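PDB 2JGP: tyrocidine synthetase 3 from Brevibacillus brevis, which builds part of the peptide antibiotic tyrocidine as a nonribosomal peptide synthetase, here represented by a peptidyl carrier and condensation bidomain that forms peptide bonds. Local coordinates for residues A[342-347]-A[493-498]; A[465-470]-A[476-481]. All coordinates share one frame; numbering follows the deposited sequence.

Interaction 1. Residues A[342-347]-A[493-498]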
# COMPACT_ATOMS: atom_id res chain seq x y z
N ALA A 342 -1.08 13.74 -18.22
CA ALA A 342 -1.54 15.07 -18.64
C ALA A 342 -1.37 15.28 -20.14
O ALA A 342 -2.25 15.85 -20.80
CB ALA A 342 -0.79 16.15 -17.87
N LYS A 343 -0.26 14.81 -20.69
CA LYS A 343 0.02 14.96 -22.11
C LYS A 343 -0.83 14.02 -22.97
O LYS A 343 -1.35 14.43 -24.01
CB LYS A 343 1.52 14.77 -22.39
CG LYS A 343 2.35 15.97 -21.94
CD LYS A 343 3.82 15.82 -22.29
CE LYS A 343 4.63 16.99 -21.75
NZ LYS A 343 4.21 18.28 -22.38
N TYR A 344 -0.97 12.77 -22.53
CA TYR A 344 -1.84 11.82 -23.23
C TYR A 344 -3.30 12.24 -23.18
O TYR A 344 -4.00 12.20 -24.19
CB TYR A 344 -1.67 10.40 -22.65
CG TYR A 344 -0.65 9.59 -23.41
CD1 TYR A 344 0.70 9.83 -23.25
CD2 TYR A 344 -1.05 8.63 -24.33
CE1 TYR A 344 1.65 9.11 -23.96
CE2 TYR A 344 -0.11 7.90 -25.05
CZ TYR A 344 1.23 8.15 -24.86
OH TYR A 344 2.16 7.43 -25.58
N ALA A 345 -3.76 12.66 -22.00
CA ALA A 345 -5.16 12.97 -21.78
C ALA A 345 -5.56 14.39 -22.20
O ALA A 345 -6.75 14.66 -22.36
CB ALA A 345 -5.51 12.76 -20.31
N GLY A 346 -4.58 15.27 -22.37
CA GLY A 346 -4.86 16.69 -22.63
C GLY A 346 -5.59 17.34 -21.48
O GLY A 346 -6.52 18.14 -21.69
N GLN A 347 -5.19 17.00 -20.26
CA GLN A 347 -5.82 17.49 -19.03
C GLN A 347 -4.76 18.02 -18.07
O GLN A 347 -3.60 17.61 -18.13
CB GLN A 347 -6.61 16.37 -18.36
CG GLN A 347 -7.86 15.95 -19.11
CD GLN A 347 -8.58 14.80 -18.45
OE1 GLN A 347 -7.96 13.79 -18.09
NE2 GLN A 347 -9.89 14.94 -18.28
N GLU A 493 3.62 0.10 -25.08
CA GLU A 493 5.08 0.17 -25.22
C GLU A 493 5.53 1.59 -25.55
O GLU A 493 6.54 2.06 -25.03
CB GLU A 493 5.60 -0.84 -26.25
CG GLU A 493 5.53 -2.29 -25.76
CD GLU A 493 5.93 -3.31 -26.81
OE1 GLU A 493 6.12 -2.94 -27.99
OE2 GLU A 493 6.06 -4.50 -26.45
N ARG A 494 4.77 2.30 -26.38
CA ARG A 494 5.06 3.70 -26.70
C ARG A 494 4.82 4.62 -25.51
O ARG A 494 5.59 5.55 -25.27
CB ARG A 494 4.22 4.16 -27.90
CG ARG A 494 4.52 5.57 -28.37
CD ARG A 494 3.69 5.97 -29.59
NE ARG A 494 4.00 5.13 -30.76
CZ ARG A 494 3.23 4.17 -31.25
NH1 ARG A 494 2.05 3.87 -30.71
NH2 ARG A 494 3.64 3.49 -32.31
N PHE A 495 3.73 4.36 -24.78
CA PHE A 495 3.39 5.04 -23.53
C PHE A 495 4.55 4.98 -22.54
O PHE A 495 4.91 5.98 -21.92
CB PHE A 495 2.14 4.37 -22.94
CG PHE A 495 1.60 4.99 -21.67
CD1 PHE A 495 0.88 6.17 -21.71
CD2 PHE A 495 1.77 4.35 -20.44
CE1 PHE A 495 0.35 6.73 -20.54
CE2 PHE A 495 1.25 4.89 -19.27
CZ PHE A 495 0.53 6.08 -19.33
N SER A 496 5.14 3.79 -22.41
CA SER A 496 6.28 3.57 -21.51
C SER A 496 7.54 4.32 -21.95
O SER A 496 8.21 4.93 -21.12
CB SER A 496 6.58 2.07 -21.41
OG SER A 496 5.43 1.35 -20.98
N ARG A 497 7.85 4.27 -23.25
CA ARG A 497 8.98 5.02 -23.81
C ARG A 497 8.80 6.51 -23.57
O ARG A 497 9.77 7.21 -23.30
CB ARG A 497 9.13 4.76 -25.31
CG ARG A 497 9.51 3.32 -25.69
CD ARG A 497 10.03 3.22 -27.12
NE ARG A 497 9.01 3.55 -28.12
CZ ARG A 497 8.08 2.71 -28.58
NH1 ARG A 497 8.00 1.46 -28.14
NH2 ARG A 497 7.20 3.14 -29.49
N HIS A 498 7.57 6.99 -23.70
CA HIS A 498 7.27 8.40 -23.45
C HIS A 498 7.49 8.78 -21.98
O HIS A 498 7.94 9.90 -21.70
CB HIS A 498 5.84 8.75 -23.88
CG HIS A 498 5.67 8.85 -25.37
ND1 HIS A 498 6.74 8.95 -26.24
CD2 HIS A 498 4.56 8.89 -26.14
CE1 HIS A 498 6.30 9.03 -27.48
NE2 HIS A 498 4.98 9.00 -27.45

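Interaction 2. Residues A[465-470]-A[476-481]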
# COMPACT_ATOMS: atom_id res chain seq x y z
N LEU A 465 -5.21 1.22 -16.39
CA LEU A 465 -3.84 0.74 -16.33
C LEU A 465 -3.22 0.98 -14.95
O LEU A 465 -3.61 1.90 -14.23
CB LEU A 465 -2.99 1.37 -17.44
CG LEU A 465 -2.50 2.81 -17.31
CD1 LEU A 465 -1.17 2.83 -16.61
CD2 LEU A 465 -2.37 3.46 -18.69
N THR A 466 -2.30 0.09 -14.59
CA THR A 466 -1.52 0.22 -13.37
C THR A 466 -0.07 0.37 -13.77
O THR A 466 0.49 -0.49 -14.46
CB THR A 466 -1.67 -1.03 -12.48
OG1 THR A 466 -3.03 -1.13 -12.05
CG2 THR A 466 -0.75 -0.94 -11.27
N PHE A 467 0.54 1.48 -13.34
CA PHE A 467 1.90 1.82 -13.71
C PHE A 467 2.79 1.46 -12.53
O PHE A 467 2.57 1.95 -11.43
CB PHE A 467 1.99 3.33 -14.02
CG PHE A 467 3.35 3.79 -14.45
CD1 PHE A 467 3.64 3.99 -15.79
CD2 PHE A 467 4.35 4.04 -13.51
CE1 PHE A 467 4.89 4.43 -16.19
CE2 PHE A 467 5.60 4.48 -13.90
CZ PHE A 467 5.87 4.67 -15.25
N SER A 468 3.77 0.59 -12.75
CA SER A 468 4.62 0.08 -11.68
C SER A 468 6.09 0.32 -11.97
O SER A 468 6.62 -0.14 -12.98
CB SER A 468 4.40 -1.42 -11.50
OG SER A 468 3.11 -1.68 -10.99
N ALA A 469 6.76 1.05 -11.08
CA ALA A 469 8.21 1.21 -11.16
C ALA A 469 8.84 0.24 -10.17
O ALA A 469 8.39 0.14 -9.03
CB ALA A 469 8.60 2.65 -10.86
N THR A 470 9.86 -0.49 -10.61
CA THR A 470 10.56 -1.43 -9.74
C THR A 470 12.07 -1.24 -9.85
O THR A 470 12.64 -1.34 -10.94
CB THR A 470 10.20 -2.89 -10.11
OG1 THR A 470 8.78 -3.06 -10.02
CG2 THR A 470 10.89 -3.87 -9.16
N MET A 476 16.16 0.74 -12.72
CA MET A 476 14.73 0.84 -12.48
C MET A 476 14.02 0.31 -13.73
O MET A 476 14.39 0.67 -14.85
CB MET A 476 14.33 2.29 -12.22
CG MET A 476 12.86 2.48 -11.89
SD MET A 476 12.37 4.21 -12.01
CE MET A 476 12.45 4.46 -13.78
N THR A 477 13.02 -0.54 -13.53
CA THR A 477 12.18 -1.01 -14.63
C THR A 477 10.79 -0.41 -14.51
O THR A 477 10.32 -0.14 -13.40
CB THR A 477 12.06 -2.54 -14.64
OG1 THR A 477 11.40 -2.97 -13.45
CG2 THR A 477 13.43 -3.19 -14.73
N ILE A 478 10.16 -0.19 -15.66
CA ILE A 478 8.84 0.40 -15.75
C ILE A 478 7.87 -0.66 -16.28
O ILE A 478 8.05 -1.16 -17.39
CB ILE A 478 8.86 1.63 -16.69
CG1 ILE A 478 9.70 2.75 -16.07
CG2 ILE A 478 7.45 2.16 -16.95
CD1 ILE A 478 9.14 3.28 -14.76
N GLY A 479 6.87 -1.00 -15.47
CA GLY A 479 5.85 -1.98 -15.86
C GLY A 479 4.49 -1.32 -16.00
O GLY A 479 4.13 -0.46 -15.20
N VAL A 480 3.75 -1.73 -17.03
CA VAL A 480 2.38 -1.27 -17.23
C VAL A 480 1.47 -2.47 -17.43
O VAL A 480 1.66 -3.25 -18.36
CB VAL A 480 2.26 -0.29 -18.42
CG1 VAL A 480 0.81 0.15 -18.62
CG2 VAL A 480 3.16 0.92 -18.20
N GLU A 481 0.52 -2.63 -16.52
CA GLU A 481 -0.55 -3.60 -16.63
C GLU A 481 -1.75 -2.82 -17.12
O GLU A 481 -2.15 -1.85 -16.49
CB GLU A 481 -0.83 -4.23 -15.27
CG GLU A 481 -2.06 -5.11 -15.21
CD GLU A 481 -2.45 -5.43 -13.78
OE1 GLU A 481 -1.85 -6.36 -13.20
OE2 GLU A 481 -3.34 -4.74 -13.23
O HOH W 1 -4.61 -2.43 -13.72
O HOH W 2 8.07 -2.51 -12.59

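Interaction 1. Residues A[342-347]-A[493-498]
The Tyr344 ring has Phe495 over one face and the imidazole of His498 at its edge. Phe495 meets it edge-on: CD1 stands over the centre of the phenol, 3.7 Å from Tyr344 CZ, and the planes are inclined at 77°, a T-shaped stack with centroids 5.0 Å apart. Phe495 reaches this position with CG anti to its backbone N (chi1 -177°), which leans the ring toward helix 329-345, where Tyr337, Leu340 and Leu341 also pack against it. The rings of Tyr344 and His498 meet rim to rim, their planes 51° apart and neither over the face of the other. One face of the imidazole lies instead against the carbonyl of the preceding turn, Arg494 O. The phenol points its hydroxyl at the backbone of helix 489-508, with Tyr344 OH 3.4 Å from Phe495 CA. The polar end of Arg494 turns to another partner, its NH2 forming a salt bridge with Glu490. No hydrogen bond joins the two segments, which pack through a small aromatic cluster linking the C-terminal end of helix 329-345 to helix 489-508 in the condensation domain.

Interaction 2. Residues A[465-470]-A[476-481]
Phe467 and Ile478 pack together on one face of an antiparallel beta hairpin, whose arms, strands 465-471 and 476-483, are the two inner strands of a four-stranded mixed sheet. The Ile478 side chain forks at CB. With CG1 beside the backbone N (chi1 -67°), the CG2 branch lies anti to that N and touches the end of the phenyl ring, 3.4 Å from Phe467 CZ. The other branch runs through CG1 to CD1, which meets the same ring 3.6 Å from Phe467 CZ and lies 4.0 Å from Ala469 CB. Both branches therefore come to the CZ end of the ring from the same side, obliquely. Further along, Val480 CG2 touches Phe467 CD1, and Val480 CG1 meets Leu465 CD1. This apolar face is covered by helices 329-345 and 489-508: Tyr337 and Phe499 bring their rings to Phe467, while Met492 and Ser496 pack on Val480.

Thr466 with Glu481, Ser468 with Gly479 and Thr470 with Thr477 are hydrogen-bonded pairs, each closed by two N-H to O bonds; Phe467–Val480 and Ala469–Ile478 are the non-hydrogen-bonded pairs between them. The bond from Ser468 N to Gly479 O is nearly straight, at 173°. On the polar face, Ser468 OG bonds to Thr433 of the adjacent strand 430-435. Ser468 O is gripped twice, by Gly479 N at 2.6 Å and by a water that donates to it at 2.8 Å and also hydrogen-bonds Thr470 OG1 at 2.7 Å.

Both contacts belong to one layered unit of the condensation domain, with helices 329-345 and 489-508 packed on the sheet that holds the hairpin. Interaction 2 is the inner contact and is built mainly on backbone hydrogen bonds with an apolar face beneath the helices. Interaction 1 lies farther from the chain's centre and joins the two helices mainly through aromatic side chains. Both are partly buried: half the touching residues of interaction 2, those of the apolar face, are buried, but only Phe495 of the four in interaction 1. Helix 489-508 follows strand 476-483 in the chain and bridges the two: Phe495 CE2 packs 3.9 Å from Leu465 CD2, and Ser496 OG lies 3.6 Å from Val480 CG2.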